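Local structure of uncharacterized protein (Bacteroides ovatus CL02T12C04, 6PTM) at residues A173-K178 against N538-T543; W177-K182 against W507-R512; G603-N608 against E629-Y634. The protein probably hydrolyses carrageenan chains from their ends as an exo-acting glycoside hydrolase of family 42. All coordinates share one frame; numbering follows the deposited sequence.

Contact 1 (A173-K178 against N538-T543); sequences ADWTWK and NEVHAT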
loop_
_atom_site.group_PDB
_atom_site.type_symbol
_atom_site.label_atom_id
_atom_site.label_comp_id
_atom_site.label_asym_id
_atom_site.label_seq_id
_atom_site.Cartn_x
_atom_site.Cartn_y
_atom_site.Cartn_z
ATOM N N ALA A 173 9.384 9.683 3.452
ATOM C CA ALA A 173 8.144 10.368 3.026
ATOM C C ALA A 173 8.504 11.566 2.157
ATOM O O ALA A 173 9.385 12.358 2.565
ATOM C CB ALA A 173 7.350 10.799 4.217
ATOM N N ASP A 174 7.858 11.674 1.003
ATOM C CA ASP A 174 7.819 12.897 0.164
ATOM C C ASP A 174 6.380 13.081 -0.371
ATOM O O ASP A 174 5.466 12.410 0.094
ATOM C CB ASP A 174 8.883 12.842 -0.938
ATOM C CG ASP A 174 9.353 14.218 -1.399
ATOM O OD1 ASP A 174 10.535 14.362 -1.734
ATOM O OD2 ASP A 174 8.514 15.123 -1.481
ATOM N N TRP A 175 6.183 13.981 -1.311
ATOM C CA TRP A 175 4.840 14.423 -1.739
ATOM C C TRP A 175 4.786 14.504 -3.262
ATOM O O TRP A 175 5.704 15.055 -3.835
ATOM C CB TRP A 175 4.537 15.777 -1.108
ATOM C CG TRP A 175 4.588 15.788 0.386
ATOM C CD1 TRP A 175 5.694 15.998 1.155
ATOM C CD2 TRP A 175 3.497 15.564 1.295
ATOM N NE1 TRP A 175 5.375 15.864 2.478
ATOM C CE2 TRP A 175 4.031 15.639 2.604
ATOM C CE3 TRP A 175 2.130 15.295 1.148
ATOM C CZ2 TRP A 175 3.251 15.463 3.747
ATOM C CZ3 TRP A 175 1.349 15.164 2.284
ATOM C CH2 TRP A 175 1.912 15.200 3.563
ATOM N N THR A 176 3.728 13.985 -3.867
ATOM C CA THR A 176 3.451 14.068 -5.316
ATOM C C THR A 176 3.497 15.546 -5.787
ATOM O O THR A 176 2.891 16.413 -5.127
ATOM C CB THR A 176 2.121 13.362 -5.616
ATOM O OG1 THR A 176 2.160 12.079 -4.969
ATOM C CG2 THR A 176 1.900 13.224 -7.112
ATOM N N TRP A 177 4.279 15.815 -6.840
ATOM C CA TRP A 177 4.356 17.106 -7.589
ATOM C C TRP A 177 4.957 18.227 -6.748
ATOM O O TRP A 177 4.856 19.367 -7.207
ATOM C CB TRP A 177 2.975 17.560 -8.093
ATOM C CG TRP A 177 2.348 16.658 -9.106
ATOM C CD1 TRP A 177 2.973 15.736 -9.900
ATOM C CD2 TRP A 177 0.947 16.595 -9.424
ATOM N NE1 TRP A 177 2.045 15.104 -10.692
ATOM C CE2 TRP A 177 0.797 15.612 -10.426
ATOM C CE3 TRP A 177 -0.186 17.287 -8.982
ATOM C CZ2 TRP A 177 -0.447 15.287 -10.967
ATOM C CZ3 TRP A 177 -1.417 16.961 -9.516
ATOM C CH2 TRP A 177 -1.544 15.968 -10.487
ATOM N N LYS A 178 5.504 17.949 -5.560
ATOM C CA LYS A 178 6.148 18.982 -4.705
ATOM C C LYS A 178 7.265 19.652 -5.497
ATOM O O LYS A 178 8.152 18.988 -6.042
ATOM C CB LYS A 178 6.767 18.396 -3.434
ATOM C CG LYS A 178 7.308 19.425 -2.441
ATOM C CD LYS A 178 8.058 18.769 -1.317
ATOM C CE LYS A 178 9.374 18.178 -1.803
ATOM N NZ LYS A 178 10.022 17.379 -0.741
ATOM N N ASN A 538 3.132 18.355 8.483
ATOM C CA ASN A 538 4.208 18.231 9.500
ATOM C C ASN A 538 4.143 16.817 10.109
ATOM O O ASN A 538 5.213 16.218 10.284
ATOM C CB ASN A 538 4.148 19.336 10.550
ATOM C CG ASN A 538 5.135 19.085 11.666
ATOM O OD1 ASN A 538 6.357 19.119 11.463
ATOM N ND2 ASN A 538 4.601 18.770 12.826
ATOM N N GLU A 539 2.951 16.282 10.422
ATOM C CA GLU A 539 2.882 15.059 11.246
ATOM C C GLU A 539 3.407 13.858 10.455
ATOM O O GLU A 539 3.961 12.927 11.095
ATOM C CB GLU A 539 1.473 14.779 11.717
ATOM C CG GLU A 539 1.448 13.792 12.844
ATOM C CD GLU A 539 2.041 14.309 14.135
ATOM O OE1 GLU A 539 2.228 15.542 14.254
ATOM O OE2 GLU A 539 2.282 13.476 15.039
ATOM N N VAL A 540 3.272 13.840 9.129
ATOM C CA VAL A 540 3.866 12.731 8.331
ATOM C C VAL A 540 5.372 12.683 8.612
ATOM O O VAL A 540 5.876 11.604 8.932
ATOM C CB VAL A 540 3.599 12.835 6.817
ATOM C CG1 VAL A 540 4.315 11.709 6.100
ATOM C CG2 VAL A 540 2.109 12.788 6.500
ATOM N N HIS A 541 6.063 13.821 8.524
ATOM C CA HIS A 541 7.535 13.873 8.725
ATOM C C HIS A 541 7.908 13.599 10.184
ATOM O O HIS A 541 8.932 12.931 10.410
ATOM C CB HIS A 541 8.079 15.197 8.189
ATOM C CG HIS A 541 7.819 15.304 6.741
ATOM N ND1 HIS A 541 8.474 14.491 5.849
ATOM C CD2 HIS A 541 6.952 16.049 6.036
ATOM C CE1 HIS A 541 8.028 14.754 4.633
ATOM N NE2 HIS A 541 7.076 15.694 4.720
ATOM N N ALA A 542 7.114 14.080 11.138
ATOM C CA ALA A 542 7.302 13.776 12.568
ATOM C C ALA A 542 7.152 12.269 12.795
ATOM O O ALA A 542 7.914 11.699 13.578
ATOM C CB ALA A 542 6.334 14.569 13.416
ATOM N N THR A 543 6.190 11.628 12.153
ATOM C CA THR A 543 6.050 10.154 12.252
ATOM C C THR A 543 7.317 9.458 11.706
ATOM O O THR A 543 7.865 8.579 12.379
ATOM C CB THR A 543 4.737 9.717 11.614
ATOM O OG1 THR A 543 3.667 10.473 12.213
ATOM C CG2 THR A 543 4.500 8.248 11.821
#

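Contact 2 (W177-K182 against W507-R512); sequences WKPRIK and WYWCRR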
loop_
_atom_site.group_PDB
_atom_site.type_symbol
_atom_site.label_atom_id
_atom_site.label_comp_id
_atom_site.label_asym_id
_atom_site.label_seq_id
_atom_site.Cartn_x
_atom_site.Cartn_y
_atom_site.Cartn_z
ATOM N N TRP A 177 4.279 15.815 -6.840
ATOM C CA TRP A 177 4.356 17.106 -7.589
ATOM C C TRP A 177 4.957 18.227 -6.748
ATOM O O TRP A 177 4.856 19.367 -7.207
ATOM C CB TRP A 177 2.975 17.560 -8.093
ATOM C CG TRP A 177 2.348 16.658 -9.106
ATOM C CD1 TRP A 177 2.973 15.736 -9.900
ATOM C CD2 TRP A 177 0.947 16.595 -9.424
ATOM N NE1 TRP A 177 2.045 15.104 -10.692
ATOM C CE2 TRP A 177 0.797 15.612 -10.426
ATOM C CE3 TRP A 177 -0.186 17.287 -8.982
ATOM C CZ2 TRP A 177 -0.447 15.287 -10.967
ATOM C CZ3 TRP A 177 -1.417 16.961 -9.516
ATOM C CH2 TRP A 177 -1.544 15.968 -10.487
ATOM N N LYS A 178 5.504 17.949 -5.560
ATOM C CA LYS A 178 6.148 18.982 -4.705
ATOM C C LYS A 178 7.265 19.652 -5.497
ATOM O O LYS A 178 8.152 18.988 -6.042
ATOM C CB LYS A 178 6.767 18.396 -3.434
ATOM C CG LYS A 178 7.308 19.425 -2.441
ATOM C CD LYS A 178 8.058 18.769 -1.317
ATOM C CE LYS A 178 9.374 18.178 -1.803
ATOM N NZ LYS A 178 10.022 17.379 -0.741
ATOM N N PRO A 179 7.292 20.998 -5.565
ATOM C CA PRO A 179 8.402 21.676 -6.247
ATOM C C PRO A 179 9.732 21.279 -5.599
ATOM O O PRO A 179 9.818 21.246 -4.377
ATOM C CB PRO A 179 8.082 23.165 -6.068
ATOM C CG PRO A 179 6.567 23.171 -5.913
ATOM C CD PRO A 179 6.261 21.934 -5.084
ATOM N N ARG A 180 10.726 20.962 -6.426
ATOM C CA ARG A 180 12.043 20.438 -5.990
ATOM C C ARG A 180 12.945 21.644 -5.726
ATOM O O ARG A 180 13.842 21.897 -6.514
ATOM C CB ARG A 180 12.567 19.479 -7.060
ATOM C CG ARG A 180 11.621 18.312 -7.338
ATOM C CD ARG A 180 11.956 17.101 -6.494
ATOM N NE ARG A 180 13.359 16.737 -6.686
ATOM C CZ ARG A 180 14.201 16.332 -5.737
ATOM N NH1 ARG A 180 13.807 16.203 -4.476
ATOM N NH2 ARG A 180 15.452 16.065 -6.068
ATOM N N ILE A 181 12.640 22.409 -4.690
ATOM C CA ILE A 181 13.425 23.615 -4.322
ATOM C C ILE A 181 14.016 23.401 -2.926
ATOM O O ILE A 181 13.425 22.652 -2.101
ATOM C CB ILE A 181 12.564 24.882 -4.429
ATOM C CG1 ILE A 181 11.375 24.848 -3.472
ATOM C CG2 ILE A 181 12.117 25.112 -5.876
ATOM C CD1 ILE A 181 10.810 26.198 -3.189
ATOM N N LYS A 182 15.144 24.046 -2.655
ATOM C CA LYS A 182 15.843 23.926 -1.355
ATOM C C LYS A 182 14.846 23.994 -0.177
ATOM O O LYS A 182 14.942 23.098 0.729
ATOM C CB LYS A 182 16.955 24.970 -1.244
ATOM C CG LYS A 182 17.978 24.610 -0.175
ATOM C CD LYS A 182 19.438 24.750 -0.614
ATOM C CE LYS A 182 20.021 26.104 -0.270
ATOM N NZ LYS A 182 19.941 26.354 1.193
ATOM N N TRP A 507 0.047 11.627 -1.837
ATOM C CA TRP A 507 -0.880 12.519 -2.601
ATOM C C TRP A 507 -1.404 13.621 -1.671
ATOM O O TRP A 507 -2.065 13.316 -0.685
ATOM C CB TRP A 507 -2.040 11.701 -3.180
ATOM C CG TRP A 507 -3.065 12.501 -3.931
ATOM C CD1 TRP A 507 -4.225 13.018 -3.425
ATOM C CD2 TRP A 507 -3.039 12.873 -5.329
ATOM N NE1 TRP A 507 -4.919 13.673 -4.406
ATOM C CE2 TRP A 507 -4.218 13.610 -5.579
ATOM C CE3 TRP A 507 -2.141 12.674 -6.392
ATOM C CZ2 TRP A 507 -4.545 14.089 -6.851
ATOM C CZ3 TRP A 507 -2.467 13.146 -7.652
ATOM C CH2 TRP A 507 -3.646 13.856 -7.870
ATOM N N TYR A 508 -1.118 14.908 -1.936
ATOM C CA TYR A 508 -0.220 15.441 -2.965
ATOM C C TYR A 508 0.122 16.907 -2.648
ATOM O O TYR A 508 -0.604 17.573 -1.921
ATOM C CB TYR A 508 -0.778 15.388 -4.397
ATOM C CG TYR A 508 -2.008 16.216 -4.723
ATOM C CD1 TYR A 508 -2.233 16.653 -6.025
ATOM C CD2 TYR A 508 -2.988 16.491 -3.774
ATOM C CE1 TYR A 508 -3.379 17.360 -6.371
ATOM C CE2 TYR A 508 -4.128 17.206 -4.102
ATOM C CZ TYR A 508 -4.338 17.631 -5.406
ATOM O OH TYR A 508 -5.485 18.315 -5.717
ATOM N N TRP A 509 1.249 17.382 -3.162
ATOM C CA TRP A 509 1.724 18.766 -2.917
ATOM C C TRP A 509 1.518 19.565 -4.197
ATOM O O TRP A 509 2.479 19.767 -4.965
ATOM C CB TRP A 509 3.166 18.771 -2.441
ATOM C CG TRP A 509 3.658 20.075 -1.881
ATOM C CD1 TRP A 509 3.698 21.303 -2.482
ATOM C CD2 TRP A 509 4.285 20.236 -0.595
ATOM N NE1 TRP A 509 4.298 22.220 -1.652
ATOM C CE2 TRP A 509 4.679 21.593 -0.495
ATOM C CE3 TRP A 509 4.552 19.357 0.469
ATOM C CZ2 TRP A 509 5.323 22.087 0.637
ATOM C CZ3 TRP A 509 5.185 19.852 1.588
ATOM C CH2 TRP A 509 5.567 21.196 1.663
ATOM N N CYS A 510 0.266 19.937 -4.421
ATOM C CA CYS A 510 -0.177 20.645 -5.643
ATOM C C CYS A 510 0.108 22.149 -5.513
ATOM O O CYS A 510 0.075 22.811 -6.550
ATOM C CB CYS A 510 -1.654 20.388 -5.907
ATOM S SG CYS A 510 -2.110 20.767 -7.615
ATOM N N ARG A 511 0.372 22.659 -4.300
ATOM C CA ARG A 511 0.815 24.061 -4.056
ATOM C C ARG A 511 2.087 24.377 -4.847
ATOM O O ARG A 511 3.051 23.590 -4.797
ATOM C CB ARG A 511 1.117 24.276 -2.572
ATOM C CG ARG A 511 -0.118 24.338 -1.688
ATOM C CD ARG A 511 -0.658 25.769 -1.554
ATOM N NE ARG A 511 -1.575 25.841 -0.420
ATOM C CZ ARG A 511 -2.282 26.910 -0.063
ATOM N NH1 ARG A 511 -2.202 28.029 -0.759
ATOM N NH2 ARG A 511 -3.014 26.865 1.036
ATOM N N ARG A 512 2.107 25.520 -5.524
ATOM C CA ARG A 512 3.335 26.055 -6.160
ATOM C C ARG A 512 4.059 26.871 -5.088
ATOM O O ARG A 512 3.444 27.127 -4.000
ATOM C CB ARG A 512 3.016 26.872 -7.427
ATOM C CG ARG A 512 2.237 26.133 -8.511
ATOM C CD ARG A 512 2.898 24.854 -9.044
ATOM N NE ARG A 512 2.758 23.677 -8.174
ATOM C CZ ARG A 512 3.416 22.507 -8.287
ATOM N NH1 ARG A 512 4.271 22.304 -9.283
ATOM N NH2 ARG A 512 3.213 21.550 -7.381
#

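Contact 3 (G603-N608 against E629-Y634); sequences GILKNN and ETVQKY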
loop_
_atom_site.group_PDB
_atom_site.type_symbol
_atom_site.label_atom_id
_atom_site.label_comp_id
_atom_site.label_asym_id
_atom_site.label_seq_id
_atom_site.Cartn_x
_atom_site.Cartn_y
_atom_site.Cartn_z
ATOM N N GLY A 603 1.762 -20.678 -4.787
ATOM C CA GLY A 603 3.055 -20.031 -5.070
ATOM C C GLY A 603 3.859 -19.774 -3.810
ATOM O O GLY A 603 5.074 -19.994 -3.796
ATOM N N ILE A 604 3.212 -19.333 -2.745
ATOM C CA ILE A 604 3.881 -19.137 -1.435
ATOM C C ILE A 604 4.384 -20.491 -0.908
ATOM O O ILE A 604 5.550 -20.561 -0.422
ATOM C CB ILE A 604 2.920 -18.399 -0.475
ATOM C CG1 ILE A 604 2.787 -16.925 -0.865
ATOM C CG2 ILE A 604 3.339 -18.537 0.971
ATOM C CD1 ILE A 604 1.614 -16.192 -0.209
ATOM N N LEU A 605 3.561 -21.537 -0.947
ATOM C CA LEU A 605 3.994 -22.850 -0.396
ATOM C C LEU A 605 5.176 -23.334 -1.235
ATOM O O LEU A 605 6.117 -23.918 -0.667
ATOM C CB LEU A 605 2.835 -23.856 -0.405
ATOM C CG LEU A 605 2.044 -23.956 0.900
ATOM C CD1 LEU A 605 1.476 -22.608 1.300
ATOM C CD2 LEU A 605 0.897 -24.912 0.736
ATOM N N LYS A 606 5.163 -23.110 -2.543
ATOM C CA LYS A 606 6.257 -23.661 -3.385
ATOM C C LYS A 606 7.527 -22.822 -3.279
ATOM O O LYS A 606 8.577 -23.384 -3.499
ATOM C CB LYS A 606 5.827 -23.795 -4.839
ATOM C CG LYS A 606 4.754 -24.851 -4.989
ATOM C CD LYS A 606 4.398 -25.171 -6.408
ATOM C CE LYS A 606 4.277 -26.670 -6.575
ATOM N NZ LYS A 606 3.245 -26.968 -7.584
ATOM N N ASN A 607 7.449 -21.531 -2.991
ATOM C CA ASN A 607 8.632 -20.647 -3.162
ATOM C C ASN A 607 9.158 -20.095 -1.844
ATOM O O ASN A 607 10.225 -19.525 -1.904
ATOM C CB ASN A 607 8.296 -19.494 -4.104
ATOM C CG ASN A 607 8.099 -20.028 -5.505
ATOM O OD1 ASN A 607 9.084 -20.345 -6.171
ATOM N ND2 ASN A 607 6.850 -20.183 -5.925
ATOM N N ASN A 608 8.397 -20.154 -0.746
ATOM C CA ASN A 608 8.739 -19.456 0.525
ATOM C C ASN A 608 8.952 -20.482 1.643
ATOM O O ASN A 608 8.305 -21.530 1.663
ATOM C CB ASN A 608 7.661 -18.449 0.933
ATOM C CG ASN A 608 7.514 -17.272 -0.005
ATOM O OD1 ASN A 608 8.199 -17.199 -1.024
ATOM N ND2 ASN A 608 6.585 -16.372 0.306
ATOM N N GLU A 629 -3.108 -30.390 -4.044
ATOM C CA GLU A 629 -1.839 -31.164 -4.093
ATOM C C GLU A 629 -0.783 -30.426 -3.271
ATOM O O GLU A 629 -0.039 -31.094 -2.542
ATOM C CB GLU A 629 -1.357 -31.382 -5.535
ATOM C CG GLU A 629 -2.167 -32.433 -6.270
ATOM C CD GLU A 629 -1.986 -32.467 -7.783
ATOM O OE1 GLU A 629 -1.285 -31.576 -8.339
ATOM O OE2 GLU A 629 -2.567 -33.380 -8.408
ATOM N N THR A 630 -0.686 -29.098 -3.386
ATOM C CA THR A 630 0.370 -28.385 -2.648
ATOM C C THR A 630 -0.001 -28.396 -1.158
ATOM O O THR A 630 0.907 -28.576 -0.328
ATOM C CB THR A 630 0.633 -27.013 -3.275
ATOM O OG1 THR A 630 0.933 -27.231 -4.652
ATOM C CG2 THR A 630 1.782 -26.281 -2.638
ATOM N N VAL A 631 -1.278 -28.235 -0.811
ATOM C CA VAL A 631 -1.644 -28.224 0.634
ATOM C C VAL A 631 -1.410 -29.636 1.195
ATOM O O VAL A 631 -0.980 -29.712 2.351
ATOM C CB VAL A 631 -3.068 -27.692 0.872
ATOM C CG1 VAL A 631 -3.545 -27.960 2.288
ATOM C CG2 VAL A 631 -3.139 -26.217 0.531
ATOM N N GLN A 632 -1.557 -30.688 0.369
ATOM C CA GLN A 632 -1.301 -32.101 0.790
ATOM C C GLN A 632 0.171 -32.227 1.173
ATOM O O GLN A 632 0.462 -32.818 2.263
ATOM C CB GLN A 632 -1.691 -33.133 -0.284
ATOM C CG GLN A 632 -1.597 -34.592 0.207
ATOM C CD GLN A 632 -2.397 -34.840 1.462
ATOM O OE1 GLN A 632 -3.628 -34.768 1.464
ATOM N NE2 GLN A 632 -1.695 -35.073 2.569
ATOM N N LYS A 633 1.070 -31.677 0.348
ATOM C CA LYS A 633 2.540 -31.779 0.586
ATOM C C LYS A 633 2.857 -31.126 1.936
ATOM O O LYS A 633 3.767 -31.611 2.646
ATOM C CB LYS A 633 3.374 -31.186 -0.559
ATOM C CG LYS A 633 3.409 -32.014 -1.837
ATOM C CD LYS A 633 4.508 -31.657 -2.825
ATOM N N TYR A 634 2.135 -30.066 2.313
ATOM C CA TYR A 634 2.355 -29.401 3.610
ATOM C C TYR A 634 1.885 -30.328 4.740
ATOM O O TYR A 634 2.621 -30.423 5.717
ATOM C CB TYR A 634 1.689 -28.023 3.631
ATOM C CG TYR A 634 1.638 -27.410 4.997
ATOM C CD1 TYR A 634 2.787 -27.060 5.674
ATOM C CD2 TYR A 634 0.427 -27.171 5.593
ATOM C CE1 TYR A 634 2.722 -26.485 6.930
ATOM C CE2 TYR A 634 0.335 -26.620 6.849
ATOM C CZ TYR A 634 1.489 -26.260 7.514
ATOM O OH TYR A 634 1.370 -25.755 8.772
#

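Contact 1 (A173-K178 against N538-T543)
Trp175 and His541 join the first strand of a (beta/alpha)8 barrel, 168-175, to its last helix, 534-549; strand 173-175 and helix 538-543 run nearly antiparallel, at 157°. The bond between them is a single straight one: the indole NE1 of Trp175 donates to His541 NE2 over 2.8 Å, with 168° at the hydrogen. The acceptor lies close to the indole plane, while the indole is somewhat tilted from the imidazole plane; the rings meet rim to rim, their planes well turned against each other. Trp175 CG stands beside its own backbone N (chi1 -58°), which carries the indole across to the helix. Farther along the ring, CH2 meets Val540 CG2 at 3.8 Å, and Val540 CG1 packs on Ala173 CB at 3.7 Å. Ala173 O lies at the imidazole edge, 3.4 Å from CE1 of His541. A leucine in place of Trp175 would probably leave His541 NE2 without its donor and open a gap against Val540. His188, before the second barrel strand, and Thr73, of helix 69-90, also touch the histidine. Because NE2 accepts the indole hydrogen bond, it carries no proton, and His541 is probably neutral, with its hydrogen on ND1.

Contact 2 (W177-K182 against W507-R512)
Trp177, Trp507 and Tyr508 form an aromatic cluster where the loops that follow the first and last strands of the (beta/alpha)8 barrel meet, at the C-terminal end of the barrel, where the active sites of such barrels lie. Trp507 turns its edge to a face of the Trp177 six-membered ring, the planes at 60° and the two CH2 atoms 4.0 Å apart. Trp177 CZ3 comes to the rim of Tyr508, 3.6 Å from CD1, near the plane of the phenol ring. A cis peptide joins Trp507 to Tyr508, and Tyr508 CG sits over the centre of the neighbouring indole; a non-proline cis peptide at this point is familiar from related barrel glycosidases. Behind the phenol, Cys510 CB covers its other face, while SG lies at the edge of the Trp177 ring, 4.2 Å from CE3.

Next along the chain, Lys178 lays its CG over the five-membered ring of Trp509, 3.7 Å from the centroid, a CH-pi contact. With CG anti to the backbone N (chi1 -174°), the lysine passes the indole before its NZ leaves for Gly189 O and a salt bridge with Asp174. Trp509 NE1 is bonded to Tyr84 OH. Pro179 CD touches Trp509 CD1 at 3.7 Å, and its CG sits over the centre of the Arg512 guanidinium.

At the polar edge, Trp177 O and Trp509 O, two acceptors, approach to 3.3 Å, an arrangement that the positive charge of Arg512 would probably ease. Bends at chi2 and chi3 curl the arginine back, and its NH2 donates to Trp177 O at 2.7 Å from above the carbonyl plane, while NE reaches Cys510 O at 3.3 Å.

Contact 3 (G603-N608 against E629-Y634)
Leu605 and Thr630 meet by their methyl and methylene groups, the side chains sliding past each other in opposite directions. Thr630 turns CG2 anti to its backbone N and keeps OG1 beside it (chi1 -55°). The methyl thus faces Leu605 CB at 3.5 Å, tight for two carbons, while OG1 is taken by Ser626 O in its own helix. Leu605 has a chi1 of -95°, well off a staggered value, which may reflect strain or an uncertain fit; its CD2 lies 3.7 Å from the same methyl and touches Val631 CG2 at 4.2 Å and Tyr634 CB at 4.3 Å. Segments 603-607 and 629-634 cross at 46°; their helices pack on a five-stranded parallel sheet of an alpha/beta domain, where Ile615 lies under both Leu605 and Tyr634. Tyr634 offers only its CB here; its ring leads off to Trp612. On the outer side Lys606 crosses Thr630 about at right angles, with CG anti to its carbonyl carbon and bends at chi3 and chi4. Its NZ stays 3.7 Å from Thr630 OG1 and forms a salt bridge with Glu602. In the last helical turn Asn607 ND2 folds back to a hydrogen bond with Gly603 O at 2.8 Å.

From the N terminus, the first barrel strand runs into 173-182, which serves contacts 1 and 2 in turn and shares Trp177 and Lys178 between them. Contact 2 closes the loop from 177-182 to 507-512, and contact 1 closes the slightly longer one from 173-178 to 538-543, enclosing it. Together they tie the first strand and its loop to the last strand's loop and the last helix, beside the seam where strand 168-175 pairs with strand 503-506; Thr176 O and Trp509 N, 2.7 Å apart, probably bond where the two contacts touch. Contact 3 follows as a short local closure, 603-608 to 629-634, within the alpha/beta domain, its centre about 40 Å from that of contact 1.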